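BlEst2 (Bacillus licheniformis, PDB 6WPX) probably hydrolyses ester bonds as a lipase or esterase, and here is in its propeptide form, in which the C-terminal domain has autoinhibitory effects. Local coordinates at residues E313-W318 with I382-S387; E304-K309 with P462-I467; P48-V53 with N76-A81. All blocks are in the same frame, centred on the assembly; numbering follows the deposited sequence.

Contact 1: residues E313-W318 with I382-S387; sequences EITVHW and IVTFDS
In a five-stranded, wholly antiparallel sheet, T315 and T384 face each other where strands 313-320 and 377-386 run side by side. They form a hydrogen-bonded pair: T384 N reaches T315 O at 2.9 Å, and T315 N returns the bond to T384 O. In both threonines OG1 lies between the backbone N and the carbonyl carbon (chi1 77° and 79°), and the two hydroxyls meet with OG1 of T315 2.6 Å from OG1 of T384. H317 NE2 adds a bond of 2.7 Å to T315 OG1, and a water lies 2.9 Å from T384 OG1. Hydroxyls suit this buried position because each can give one bond and accept others. The opposite face is apolar. There I314 and F385 lie side by side, with I314 CG2 3.6 Å from F385 CD2, while V383 CG1 sits 3.6 Å above one face of the same ring, toward its rim. Branched residues such as isoleucine and valine favour the extended backbone. Strand 353-360 flanks 313-320 and strand 290-297 flanks 377-386; helix 218-224 covers the threonine face through F219, V222 and Y223, and I369 of strand 365-372 packs on V316.

Contact 2: residues E304-K309 with P462-I467; sequences EFAVEK and PFNRTI
E308 and R465 pair as a buried salt bridge where the chain leaving strand 300-307 passes over strand 462-473. The guanidinium meets the carboxylate end-on, NH2 giving a bond of 2.7 Å to E308 OE2 and NH1 one of 3.1 Å to E308 OE1. Both oxygens are met on their syn sides, with the two flat groups turned 31° apart. Each chain bends at its second torsion, which turns CD aside in E308 and folds CD back in R465; the two side chains cross at about a right angle. NH1 also bonds to N464 O, which helps to fix the rotation of the guanidinium; F385 adds a cation-pi contact, and S387 OG bonds to E308 OE2. N464 is placed differently. Its CG stands between the backbone N and the carbonyl carbon (chi1 51°), and the amide addresses one residue twice: OD1 takes the bond from A306 N at 2.8 Å, and ND2 gives a weak one to A306 O at 3.1 Å. A306 CB points toward the other strand and lies 3.4 Å from N464 OD1; a methyl leaves the amide room to reach the backbone. A water joins V307 O to P462 O. At 115° the strand segments cross and form no beta bridge with each other; the asparagine amide instead imitates a peptide group against the outermost strand of a sheet, beside a bidentate arginine-carboxylate pair that joins two beta-sheets.

Contact 3: residues P48-V53 with N76-A81; sequences PPIVFV and NGYDAA
I50 pairs with A80 and V51 with A81 in parallel register, the touching parts running 45° apart from end to end. Three backbone bonds alternate: I50 N to D79 O at 2.9 Å, A81 N to I50 O at 2.8 Å, and F52 N to A81 O at 2.9 Å. P49, with no N-H to offer, just precedes the first of these donors. The strands belong to a beta-alpha-beta unit whose helix 69-75 ends in a Schellman motif at G77, where a positive phi suits glycine; strand 50-53 lies between 80-83 and 113-118, as in alpha/beta hydrolases. With CG anti to its carbonyl carbon (chi1 -79°), Y78 turns a ring edge to P48 O, CD2 3.2 Å away, while I50 CD1 approaches CD2 of Y78 at 3.7 Å. An alanine in place of Y78 would probably leave a gap beside P48 O and I50 CD1, with the retained CB still near CD1. I50 CG2 lies above one face of the F52 ring, toward its rim, and A80 CB meets its edge, 3.9 Å from F52 CE2. On the other sheet face, V51 CG2 packs 4.1 Å from A81 CB, beside F109 and I105 of helix 91-109.

Contact 3 comes first along the chain and closes before the others open; contact 1 is then nested inside the long loop closed by contact 2. Contacts 1 and 2 are neighbours, their centres about 10 Å apart, and they touch where S387 and F385 of contact 1 meet E308 and R465 of contact 2. Contact 1 joins two strands within one antiparallel sheet, whereas contact 2 links a different sheet to the one containing strand 462-473. Contact 3 belongs to the mixed sheet of the hydrolase-like domain, about 43 Å from contact 1 and 51 Å from contact 2, centre to centre. Contacts 1 and 2 lie within the beta-rich C-terminal part, the region with autoinhibitory effects.

Contact 1: residues E313-W318 with I382-S387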
ATOM      1  N   GLU A 313     -22.150  -8.329  -0.920  1.00 28.54           N
ATOM      2  CA  GLU A 313     -21.391  -8.354   0.316  1.00 27.72           C
ATOM      3  C   GLU A 313     -20.907  -6.979   0.684  1.00 29.97           C
ATOM      4  O   GLU A 313     -20.559  -6.175  -0.176  1.00 29.69           O
ATOM      5  CB  GLU A 313     -20.150  -9.267   0.163  1.00 29.16           C
ATOM      6  CG  GLU A 313     -19.453  -9.592   1.477  1.00 39.07           C
ATOM      7  CD  GLU A 313     -18.226 -10.481   1.407  1.00 55.39           C
ATOM      8  OE1 GLU A 313     -17.478 -10.405   0.409  1.00 57.16           O
ATOM      9  OE2 GLU A 313     -17.984 -11.221   2.386  1.00 46.82           O
ATOM     10  N   ILE A 314     -20.813  -6.743   1.983  1.00 25.58           N
ATOM     11  CA  ILE A 314     -20.161  -5.584   2.551  1.00 22.43           C
ATOM     12  C   ILE A 314     -19.114  -6.130   3.515  1.00 22.76           C
ATOM     13  O   ILE A 314     -19.342  -7.151   4.158  1.00 20.62           O
ATOM     14  CB  ILE A 314     -21.101  -4.524   3.235  1.00 24.18           C
ATOM     15  CG1 ILE A 314     -21.993  -5.143   4.339  1.00 24.49           C
ATOM     16  CG2 ILE A 314     -21.937  -3.737   2.199  1.00 25.55           C
ATOM     17  CD1 ILE A 314     -22.670  -4.130   5.297  1.00 21.35           C
ATOM     18  N   THR A 315     -17.967  -5.456   3.594  1.00 19.66           N
ATOM     19  CA  THR A 315     -16.963  -5.707   4.625  1.00 18.60           C
ATOM     20  C   THR A 315     -17.001  -4.406   5.399  1.00 22.08           C
ATOM     21  O   THR A 315     -17.159  -3.337   4.798  1.00 19.74           O
ATOM     22  CB  THR A 315     -15.605  -6.200   4.126  1.00 20.89           C
ATOM     23  OG1 THR A 315     -14.840  -5.122   3.580  1.00 18.69           O
ATOM     24  CG2 THR A 315     -15.706  -7.396   3.142  1.00 21.35           C
ATOM     25  N   VAL A 316     -16.978  -4.505   6.720  1.00 19.44           N
ATOM     26  CA  VAL A 316     -17.166  -3.372   7.628  1.00 18.21           C
ATOM     27  C   VAL A 316     -15.990  -3.357   8.582  1.00 18.80           C
ATOM     28  O   VAL A 316     -15.709  -4.354   9.236  1.00 19.39           O
ATOM     29  CB  VAL A 316     -18.535  -3.489   8.365  1.00 22.23           C
ATOM     30  CG1 VAL A 316     -18.817  -2.267   9.237  1.00 21.20           C
ATOM     31  CG2 VAL A 316     -19.681  -3.713   7.388  1.00 22.62           C
ATOM     32  N   HIS A 317     -15.273  -2.241   8.609  1.00 14.09           N
ATOM     33  CA  HIS A 317     -14.063  -2.116   9.399  1.00 14.24           C
ATOM     34  C   HIS A 317     -14.061  -0.890  10.264  1.00 19.93           C
ATOM     35  O   HIS A 317     -14.293   0.210   9.766  1.00 19.42           O
ATOM     36  CB  HIS A 317     -12.826  -2.074   8.471  1.00 13.13           C
ATOM     37  CG  HIS A 317     -12.863  -3.125   7.426  1.00 15.79           C
ATOM     38  ND1 HIS A 317     -12.339  -4.382   7.656  1.00 16.82           N
ATOM     39  CD2 HIS A 317     -13.417  -3.099   6.196  1.00 16.16           C
ATOM     40  CE1 HIS A 317     -12.601  -5.084   6.568  1.00 15.89           C
ATOM     41  NE2 HIS A 317     -13.239  -4.353   5.662  1.00 16.01           N
ATOM     42  N   TRP A 318     -13.727  -1.071  11.543  1.00 18.47           N
ATOM     43  CA  TRP A 318     -13.550   0.058  12.446  1.00 18.79           C
ATOM     44  C   TRP A 318     -12.081   0.014  12.882  1.00 20.18           C
ATOM     45  O   TRP A 318     -11.695  -0.828  13.687  1.00 20.80           O
ATOM     46  CB  TRP A 318     -14.512  -0.000  13.642  1.00 18.56           C
ATOM     47  CG  TRP A 318     -14.447   1.218  14.524  1.00 20.13           C
ATOM     48  CD1 TRP A 318     -13.576   1.443  15.552  1.00 23.27           C
ATOM     49  CD2 TRP A 318     -15.292   2.378  14.448  1.00 19.93           C
ATOM     50  NE1 TRP A 318     -13.835   2.668  16.132  1.00 22.63           N
ATOM     51  CE2 TRP A 318     -14.870   3.272  15.459  1.00 23.15           C
ATOM     52  CE3 TRP A 318     -16.340   2.771  13.587  1.00 20.98           C
ATOM     53  CZ2 TRP A 318     -15.503   4.503  15.682  1.00 21.99           C
ATOM     54  CZ3 TRP A 318     -16.937   4.013  13.783  1.00 22.23           C
ATOM     55  CH2 TRP A 318     -16.541   4.849  14.841  1.00 22.84           C
ATOM     56  N   ILE A 382     -14.480   2.112   7.623  1.00 14.31           N
ATOM     57  CA  ILE A 382     -14.473   1.800   6.194  1.00 13.14           C
ATOM     58  C   ILE A 382     -15.425   0.672   5.902  1.00 15.76           C
ATOM     59  O   ILE A 382     -15.412  -0.362   6.577  1.00 14.95           O
ATOM     60  CB  ILE A 382     -13.032   1.469   5.669  1.00 15.37           C
ATOM     61  CG1 ILE A 382     -12.056   2.628   5.907  1.00 16.64           C
ATOM     62  CG2 ILE A 382     -13.009   1.027   4.186  1.00 12.53           C
ATOM     63  CD1 ILE A 382     -10.609   2.203   5.913  1.00 17.26           C
ATOM     64  N   VAL A 383     -16.206   0.858   4.857  1.00 13.00           N
ATOM     65  CA  VAL A 383     -17.112  -0.161   4.339  1.00 14.55           C
ATOM     66  C   VAL A 383     -16.690  -0.443   2.902  1.00 18.61           C
ATOM     67  O   VAL A 383     -16.521   0.497   2.127  1.00 19.17           O
ATOM     68  CB  VAL A 383     -18.614   0.243   4.416  1.00 19.16           C
ATOM     69  CG1 VAL A 383     -19.519  -0.874   3.877  1.00 18.31           C
ATOM     70  CG2 VAL A 383     -19.013   0.588   5.842  1.00 19.98           C
ATOM     71  N   THR A 384     -16.537  -1.715   2.536  1.00 14.84           N
ATOM     72  CA  THR A 384     -16.295  -2.035   1.128  1.00 15.69           C
ATOM     73  C   THR A 384     -17.570  -2.702   0.645  1.00 21.48           C
ATOM     74  O   THR A 384     -18.280  -3.303   1.446  1.00 21.25           O
ATOM     75  CB  THR A 384     -15.030  -2.889   0.877  1.00 19.17           C
ATOM     76  OG1 THR A 384     -15.345  -4.241   1.186  1.00 13.99           O
ATOM     77  CG2 THR A 384     -13.803  -2.396   1.660  1.00 11.95           C
ATOM     78  N   PHE A 385     -17.876  -2.570  -0.640  1.00 20.41           N
ATOM     79  CA  PHE A 385     -19.087  -3.124  -1.228  1.00 21.88           C
ATOM     80  C   PHE A 385     -18.772  -3.984  -2.416  1.00 26.39           C
ATOM     81  O   PHE A 385     -17.998  -3.587  -3.305  1.00 25.51           O
ATOM     82  CB  PHE A 385     -20.029  -2.005  -1.717  1.00 23.59           C
ATOM     83  CG  PHE A 385     -20.449  -0.984  -0.682  1.00 21.76           C
ATOM     84  CD1 PHE A 385     -19.585   0.046  -0.304  1.00 22.19           C
ATOM     85  CD2 PHE A 385     -21.721  -1.026  -0.118  1.00 23.41           C
ATOM     86  CE1 PHE A 385     -19.966   0.980   0.654  1.00 21.63           C
ATOM     87  CE2 PHE A 385     -22.108  -0.080   0.848  1.00 24.22           C
ATOM     88  CZ  PHE A 385     -21.230   0.922   1.211  1.00 20.86           C
ATOM     89  N   ASP A 386     -19.408  -5.154  -2.441  1.00 22.61           N
ATOM     90  CA  ASP A 386     -19.355  -6.041  -3.595  1.00 23.61           C
ATOM     91  C   ASP A 386     -20.762  -5.805  -4.211  1.00 28.26           C
ATOM     92  O   ASP A 386     -21.761  -6.350  -3.743  1.00 29.30           O
ATOM     93  CB  ASP A 386     -19.130  -7.508  -3.189  1.00 24.38           C
ATOM     94  CG  ASP A 386     -19.072  -8.453  -4.388  1.00 32.63           C
ATOM     95  OD1 ASP A 386     -19.318  -7.991  -5.524  1.00 33.14           O
ATOM     96  OD2 ASP A 386     -18.724  -9.631  -4.194  1.00 36.80           O
ATOM     97  N   SER A 387     -20.837  -4.898  -5.176  1.00 24.93           N
ATOM     98  CA  SER A 387     -22.123  -4.474  -5.745  1.00 27.10           C
ATOM     99  C   SER A 387     -21.981  -4.058  -7.211  1.00 31.93           C
ATOM    100  O   SER A 387     -20.968  -3.451  -7.579  1.00 30.23           O
ATOM    101  CB  SER A 387     -22.674  -3.299  -4.932  1.00 28.40           C
ATOM    102  OG  SER A 387     -23.808  -2.654  -5.498  1.00 31.45           O
TER
HETATM  103  O   HOH W   1     -17.140  -6.147  -0.045  1.00 24.74           O

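Contact 2: residues E304-K309 with P462-I467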
ATOM      1  N   GLU A 304     -23.745   6.363  10.428  1.00 21.05           N
ATOM      2  CA  GLU A 304     -24.742   5.746   9.566  1.00 22.99           C
ATOM      3  C   GLU A 304     -24.146   5.562   8.183  1.00 25.89           C
ATOM      4  O   GLU A 304     -23.222   6.270   7.806  1.00 24.97           O
ATOM      5  CB  GLU A 304     -26.006   6.609   9.465  1.00 24.92           C
ATOM      6  CG  GLU A 304     -26.846   6.611  10.729  1.00 32.68           C
ATOM      7  CD  GLU A 304     -28.166   7.348  10.593  1.00 52.96           C
ATOM      8  OE1 GLU A 304     -28.309   8.185   9.673  1.00 36.65           O
ATOM      9  OE2 GLU A 304     -29.065   7.090  11.421  1.00 48.98           O
ATOM     10  N   PHE A 305     -24.650   4.601   7.447  1.00 22.02           N
ATOM     11  CA  PHE A 305     -24.234   4.382   6.071  1.00 20.57           C
ATOM     12  C   PHE A 305     -25.334   3.670   5.320  1.00 24.73           C
ATOM     13  O   PHE A 305     -25.970   2.768   5.852  1.00 24.87           O
ATOM     14  CB  PHE A 305     -22.869   3.670   5.939  1.00 20.36           C
ATOM     15  CG  PHE A 305     -22.796   2.225   6.370  1.00 20.24           C
ATOM     16  CD1 PHE A 305     -22.558   1.891   7.701  1.00 21.64           C
ATOM     17  CD2 PHE A 305     -22.902   1.202   5.442  1.00 19.58           C
ATOM     18  CE1 PHE A 305     -22.472   0.552   8.103  1.00 22.18           C
ATOM     19  CE2 PHE A 305     -22.822  -0.141   5.841  1.00 22.65           C
ATOM     20  CZ  PHE A 305     -22.590  -0.457   7.165  1.00 22.08           C
ATOM     21  N   ALA A 306     -25.550   4.092   4.084  1.00 20.71           N
ATOM     22  CA  ALA A 306     -26.510   3.517   3.171  1.00 21.10           C
ATOM     23  C   ALA A 306     -25.924   2.258   2.544  1.00 26.20           C
ATOM     24  O   ALA A 306     -24.730   2.194   2.215  1.00 26.26           O
ATOM     25  CB  ALA A 306     -26.848   4.521   2.074  1.00 22.33           C
ATOM     26  N   VAL A 307     -26.780   1.255   2.382  1.00 23.82           N
ATOM     27  CA  VAL A 307     -26.450   0.039   1.650  1.00 23.54           C
ATOM     28  C   VAL A 307     -27.553  -0.011   0.613  1.00 29.68           C
ATOM     29  O   VAL A 307     -28.726  -0.133   0.972  1.00 30.06           O
ATOM     30  CB  VAL A 307     -26.383  -1.254   2.501  1.00 26.50           C
ATOM     31  CG1 VAL A 307     -26.289  -2.501   1.600  1.00 27.07           C
ATOM     32  CG2 VAL A 307     -25.199  -1.208   3.468  1.00 24.35           C
ATOM     33  N   GLU A 308     -27.189   0.133  -0.658  1.00 26.76           N
ATOM     34  CA  GLU A 308     -28.150   0.083  -1.751  1.00 29.19           C
ATOM     35  C   GLU A 308     -28.702  -1.355  -1.938  1.00 35.88           C
ATOM     36  O   GLU A 308     -28.185  -2.315  -1.354  1.00 34.66           O
ATOM     37  CB  GLU A 308     -27.513   0.631  -3.050  1.00 30.17           C
ATOM     38  CG  GLU A 308     -26.437  -0.248  -3.666  1.00 32.04           C
ATOM     39  CD  GLU A 308     -25.018  -0.041  -3.161  1.00 39.05           C
ATOM     40  OE1 GLU A 308     -24.821   0.644  -2.130  1.00 25.93           O
ATOM     41  OE2 GLU A 308     -24.095  -0.604  -3.793  1.00 29.03           O
ATOM     42  N   LYS A 309     -29.753  -1.499  -2.743  1.00 36.39           N
ATOM     43  CA  LYS A 309     -30.324  -2.811  -3.072  1.00 37.77           C
ATOM     44  C   LYS A 309     -29.325  -3.544  -3.959  1.00 39.69           C
ATOM     45  O   LYS A 309     -28.584  -2.892  -4.696  1.00 37.93           O
ATOM     46  CB  LYS A 309     -31.669  -2.650  -3.831  1.00 42.91           C
ATOM     47  CG  LYS A 309     -32.820  -2.113  -2.992  1.00 57.91           C
ATOM     48  CD  LYS A 309     -34.122  -2.055  -3.777  1.00 70.02           C
ATOM     49  CE  LYS A 309     -35.112  -1.113  -3.137  1.00 81.34           C
ATOM     50  NZ  LYS A 309     -36.344  -0.966  -3.954  1.00 92.50           N
ATOM     51  N   PRO A 462     -31.012   4.728  -1.623  1.00 34.01           N
ATOM     52  CA  PRO A 462     -29.844   5.613  -1.443  1.00 31.83           C
ATOM     53  C   PRO A 462     -28.512   4.838  -1.467  1.00 31.64           C
ATOM     54  O   PRO A 462     -28.468   3.640  -1.158  1.00 30.88           O
ATOM     55  CB  PRO A 462     -30.070   6.225  -0.053  1.00 32.73           C
ATOM     56  CG  PRO A 462     -31.525   6.029   0.234  1.00 38.29           C
ATOM     57  CD  PRO A 462     -31.872   4.733  -0.420  1.00 34.79           C
ATOM     58  N   PHE A 463     -27.468   5.513  -1.892  1.00 25.46           N
ATOM     59  CA  PHE A 463     -26.105   4.938  -1.890  1.00 23.68           C
ATOM     60  C   PHE A 463     -25.141   6.007  -1.382  1.00 24.67           C
ATOM     61  O   PHE A 463     -25.482   7.175  -1.384  1.00 24.98           O
ATOM     62  CB  PHE A 463     -25.664   4.481  -3.284  1.00 25.65           C
ATOM     63  CG  PHE A 463     -25.272   5.580  -4.232  1.00 27.14           C
ATOM     64  CD1 PHE A 463     -23.993   6.091  -4.238  1.00 27.92           C
ATOM     65  CD2 PHE A 463     -26.182   6.106  -5.128  1.00 29.83           C
ATOM     66  CE1 PHE A 463     -23.636   7.099  -5.106  1.00 28.93           C
ATOM     67  CE2 PHE A 463     -25.822   7.126  -5.987  1.00 32.65           C
ATOM     68  CZ  PHE A 463     -24.557   7.628  -5.970  1.00 29.43           C
ATOM     69  N   ASN A 464     -23.954   5.556  -1.007  1.00 20.83           N
ATOM     70  CA  ASN A 464     -22.848   6.412  -0.528  1.00 20.07           C
ATOM     71  C   ASN A 464     -21.506   5.734  -0.875  1.00 24.21           C
ATOM     72  O   ASN A 464     -21.392   4.557  -0.653  1.00 23.71           O
ATOM     73  CB  ASN A 464     -23.012   6.873   0.930  1.00 15.58           C
ATOM     74  CG  ASN A 464     -23.291   5.775   1.934  1.00 28.27           C
ATOM     75  OD1 ASN A 464     -23.911   6.002   2.955  1.00 22.07           O
ATOM     76  ND2 ASN A 464     -22.818   4.582   1.663  1.00 14.80           N
ATOM     77  N   ARG A 465     -20.570   6.492  -1.430  1.00 20.25           N
ATOM     78  CA  ARG A 465     -19.190   6.019  -1.688  1.00 20.29           C
ATOM     79  C   ARG A 465     -18.243   7.182  -1.430  1.00 24.11           C
ATOM     80  O   ARG A 465     -18.662   8.310  -1.534  1.00 23.55           O
ATOM     81  CB  ARG A 465     -18.954   5.439  -3.083  1.00 18.67           C
ATOM     82  CG  ARG A 465     -19.764   4.200  -3.407  1.00 21.60           C
ATOM     83  CD  ARG A 465     -19.423   2.963  -2.628  1.00 17.25           C
ATOM     84  NE  ARG A 465     -19.912   1.752  -3.247  1.00 20.16           N
ATOM     85  CZ  ARG A 465     -21.134   1.277  -3.129  1.00 22.44           C
ATOM     86  NH1 ARG A 465     -22.027   1.902  -2.391  1.00 19.49           N
ATOM     87  NH2 ARG A 465     -21.459   0.161  -3.740  1.00 21.38           N
ATOM     88  N   THR A 466     -17.004   6.853  -1.150  1.00 19.00           N
ATOM     89  CA  THR A 466     -15.934   7.805  -0.888  1.00 18.78           C
ATOM     90  C   THR A 466     -14.776   7.449  -1.798  1.00 22.67           C
ATOM     91  O   THR A 466     -14.243   6.341  -1.719  1.00 21.38           O
ATOM     92  CB  THR A 466     -15.494   7.753   0.573  1.00 17.72           C
ATOM     93  OG1 THR A 466     -16.632   7.714   1.430  1.00 20.21           O
ATOM     94  CG2 THR A 466     -14.617   8.928   0.933  1.00 15.34           C
ATOM     95  N   ILE A 467     -14.394   8.386  -2.661  1.00 19.93           N
ATOM     96  CA  ILE A 467     -13.288   8.202  -3.597  1.00 20.14           C
ATOM     97  C   ILE A 467     -12.113   8.976  -3.071  1.00 23.70           C
ATOM     98  O   ILE A 467     -12.257  10.139  -2.716  1.00 23.55           O
ATOM     99  CB  ILE A 467     -13.685   8.657  -5.033  1.00 25.19           C
ATOM    100  CG1 ILE A 467     -14.922   7.843  -5.522  1.00 27.46           C
ATOM    101  CG2 ILE A 467     -12.480   8.552  -6.032  1.00 25.32           C
ATOM    102  CD1 ILE A 467     -15.504   8.272  -6.825  1.00 34.95           C
TER
HETATM  103  O   HOH W   2     -24.375   2.779  -0.383  1.00 17.80           O
HETATM  104  O   HOH W   3     -30.097   2.113   0.729  1.00 28.43           O

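Contact 3: residues P48-V53 with N76-A81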
ATOM      1  N   PRO A  48      26.471 -14.850  -7.528  1.00 21.21           N
ATOM      2  CA  PRO A  48      26.863 -13.607  -6.834  1.00 20.88           C
ATOM      3  C   PRO A  48      26.313 -13.561  -5.401  1.00 22.42           C
ATOM      4  O   PRO A  48      25.270 -14.175  -5.139  1.00 19.20           O
ATOM      5  CB  PRO A  48      26.233 -12.499  -7.700  1.00 22.28           C
ATOM      6  CG  PRO A  48      26.027 -13.148  -9.052  1.00 26.32           C
ATOM      7  CD  PRO A  48      25.620 -14.559  -8.702  1.00 21.78           C
ATOM      8  N   PRO A  49      26.977 -12.861  -4.451  1.00 18.32           N
ATOM      9  CA  PRO A  49      26.399 -12.759  -3.106  1.00 18.38           C
ATOM     10  C   PRO A  49      25.065 -11.992  -3.154  1.00 21.15           C
ATOM     11  O   PRO A  49      24.835 -11.165  -4.043  1.00 18.73           O
ATOM     12  CB  PRO A  49      27.450 -11.952  -2.327  1.00 21.33           C
ATOM     13  CG  PRO A  49      28.732 -12.062  -3.185  1.00 25.80           C
ATOM     14  CD  PRO A  49      28.228 -12.075  -4.572  1.00 20.07           C
ATOM     15  N   ILE A  50      24.178 -12.284  -2.209  1.00 18.55           N
ATOM     16  CA  ILE A  50      22.879 -11.599  -2.170  1.00 16.50           C
ATOM     17  C   ILE A  50      22.856 -10.610  -1.041  1.00 20.05           C
ATOM     18  O   ILE A  50      23.159 -10.970   0.089  1.00 19.70           O
ATOM     19  CB  ILE A  50      21.694 -12.590  -2.040  1.00 16.53           C
ATOM     20  CG1 ILE A  50      21.696 -13.666  -3.134  1.00 15.90           C
ATOM     21  CG2 ILE A  50      20.368 -11.839  -1.981  1.00 12.66           C
ATOM     22  CD1 ILE A  50      20.970 -14.946  -2.683  1.00 14.08           C
ATOM     23  N   VAL A  51      22.418  -9.388  -1.325  1.00 17.22           N
ATOM     24  CA  VAL A  51      22.183  -8.387  -0.291  1.00 16.33           C
ATOM     25  C   VAL A  51      20.669  -8.326  -0.095  1.00 20.82           C
ATOM     26  O   VAL A  51      19.934  -8.000  -1.029  1.00 21.18           O
ATOM     27  CB  VAL A  51      22.792  -7.005  -0.614  1.00 19.18           C
ATOM     28  CG1 VAL A  51      22.391  -5.965   0.445  1.00 19.05           C
ATOM     29  CG2 VAL A  51      24.301  -7.106  -0.719  1.00 18.12           C
ATOM     30  N   PHE A  52      20.217  -8.657   1.121  1.00 17.26           N
ATOM     31  CA  PHE A  52      18.795  -8.654   1.471  1.00 16.15           C
ATOM     32  C   PHE A  52      18.422  -7.311   2.033  1.00 18.81           C
ATOM     33  O   PHE A  52      19.077  -6.824   2.956  1.00 18.41           O
ATOM     34  CB  PHE A  52      18.462  -9.807   2.427  1.00 17.01           C
ATOM     35  CG  PHE A  52      18.534 -11.154   1.744  1.00 16.08           C
ATOM     36  CD1 PHE A  52      17.425 -11.674   1.067  1.00 16.89           C
ATOM     37  CD2 PHE A  52      19.704 -11.910   1.776  1.00 15.67           C
ATOM     38  CE1 PHE A  52      17.490 -12.926   0.447  1.00 16.59           C
ATOM     39  CE2 PHE A  52      19.752 -13.182   1.187  1.00 17.75           C
ATOM     40  CZ  PHE A  52      18.645 -13.676   0.524  1.00 16.13           C
ATOM     41  N   VAL A  53      17.403  -6.675   1.416  1.00 14.92           N
ATOM     42  CA  VAL A  53      16.960  -5.320   1.758  1.00 14.35           C
ATOM     43  C   VAL A  53      15.528  -5.345   2.290  1.00 18.71           C
ATOM     44  O   VAL A  53      14.611  -5.742   1.570  1.00 18.52           O
ATOM     45  CB  VAL A  53      17.156  -4.323   0.581  1.00 16.37           C
ATOM     46  CG1 VAL A  53      16.797  -2.885   0.999  1.00 15.02           C
ATOM     47  CG2 VAL A  53      18.590  -4.371   0.049  1.00 17.11           C
ATOM     48  N   ASN A  76      22.184 -23.204  -0.227  1.00 17.53           N
ATOM     49  CA  ASN A  76      22.113 -23.250  -1.676  1.00 16.34           C
ATOM     50  C   ASN A  76      23.364 -22.674  -2.329  1.00 20.21           C
ATOM     51  O   ASN A  76      23.386 -22.468  -3.540  1.00 18.77           O
ATOM     52  CB  ASN A  76      20.831 -22.606  -2.179  1.00 12.56           C
ATOM     53  CG  ASN A  76      19.609 -23.497  -1.969  1.00 21.80           C
ATOM     54  OD1 ASN A  76      19.483 -24.540  -2.589  1.00 25.81           O
ATOM     55  ND2 ASN A  76      18.721 -23.151  -1.037  1.00 12.64           N
ATOM     56  N   GLY A  77      24.401 -22.432  -1.521  1.00 18.54           N
ATOM     57  CA  GLY A  77      25.719 -21.996  -1.979  1.00 18.26           C
ATOM     58  C   GLY A  77      25.880 -20.513  -2.232  1.00 21.90           C
ATOM     59  O   GLY A  77      26.816 -20.107  -2.929  1.00 19.19           O
ATOM     60  N   TYR A  78      24.990 -19.700  -1.640  1.00 18.47           N
ATOM     61  CA  TYR A  78      25.045 -18.264  -1.789  1.00 17.98           C
ATOM     62  C   TYR A  78      25.565 -17.573  -0.561  1.00 22.88           C
ATOM     63  O   TYR A  78      25.065 -17.783   0.547  1.00 23.11           O
ATOM     64  CB  TYR A  78      23.669 -17.663  -2.150  1.00 17.24           C
ATOM     65  CG  TYR A  78      23.307 -17.832  -3.604  1.00 16.32           C
ATOM     66  CD1 TYR A  78      22.752 -19.016  -4.068  1.00 16.75           C
ATOM     67  CD2 TYR A  78      23.588 -16.834  -4.530  1.00 17.46           C
ATOM     68  CE1 TYR A  78      22.458 -19.197  -5.417  1.00 19.99           C
ATOM     69  CE2 TYR A  78      23.298 -17.003  -5.884  1.00 18.63           C
ATOM     70  CZ  TYR A  78      22.732 -18.187  -6.322  1.00 24.61           C
ATOM     71  OH  TYR A  78      22.471 -18.388  -7.654  1.00 25.36           O
ATOM     72  N   ASP A  79      26.540 -16.708  -0.765  1.00 20.46           N
ATOM     73  CA  ASP A  79      26.985 -15.811   0.298  1.00 20.33           C
ATOM     74  C   ASP A  79      25.934 -14.716   0.343  1.00 24.46           C
ATOM     75  O   ASP A  79      25.173 -14.539  -0.626  1.00 21.14           O
ATOM     76  CB  ASP A  79      28.370 -15.244   0.033  1.00 21.43           C
ATOM     77  CG  ASP A  79      29.442 -16.218   0.447  1.00 23.64           C
ATOM     78  OD1 ASP A  79      29.424 -16.670   1.633  1.00 20.74           O
ATOM     79  OD2 ASP A  79      30.291 -16.536  -0.399  1.00 21.56           O
ATOM     80  N   ALA A  80      25.825 -14.034   1.497  1.00 22.62           N
ATOM     81  CA  ALA A  80      24.775 -13.045   1.658  1.00 21.40           C
ATOM     82  C   ALA A  80      25.176 -11.986   2.632  1.00 25.35           C
ATOM     83  O   ALA A  80      26.080 -12.202   3.436  1.00 26.05           O
ATOM     84  CB  ALA A  80      23.481 -13.729   2.130  1.00 21.36           C
ATOM     85  N   ALA A  81      24.510 -10.831   2.558  1.00 21.27           N
ATOM     86  CA  ALA A  81      24.709  -9.703   3.472  1.00 21.76           C
ATOM     87  C   ALA A  81      23.330  -9.112   3.757  1.00 22.70           C
ATOM     88  O   ALA A  81      22.407  -9.299   2.974  1.00 18.99           O
ATOM     89  CB  ALA A  81      25.651  -8.662   2.866  1.00 22.66           C
TER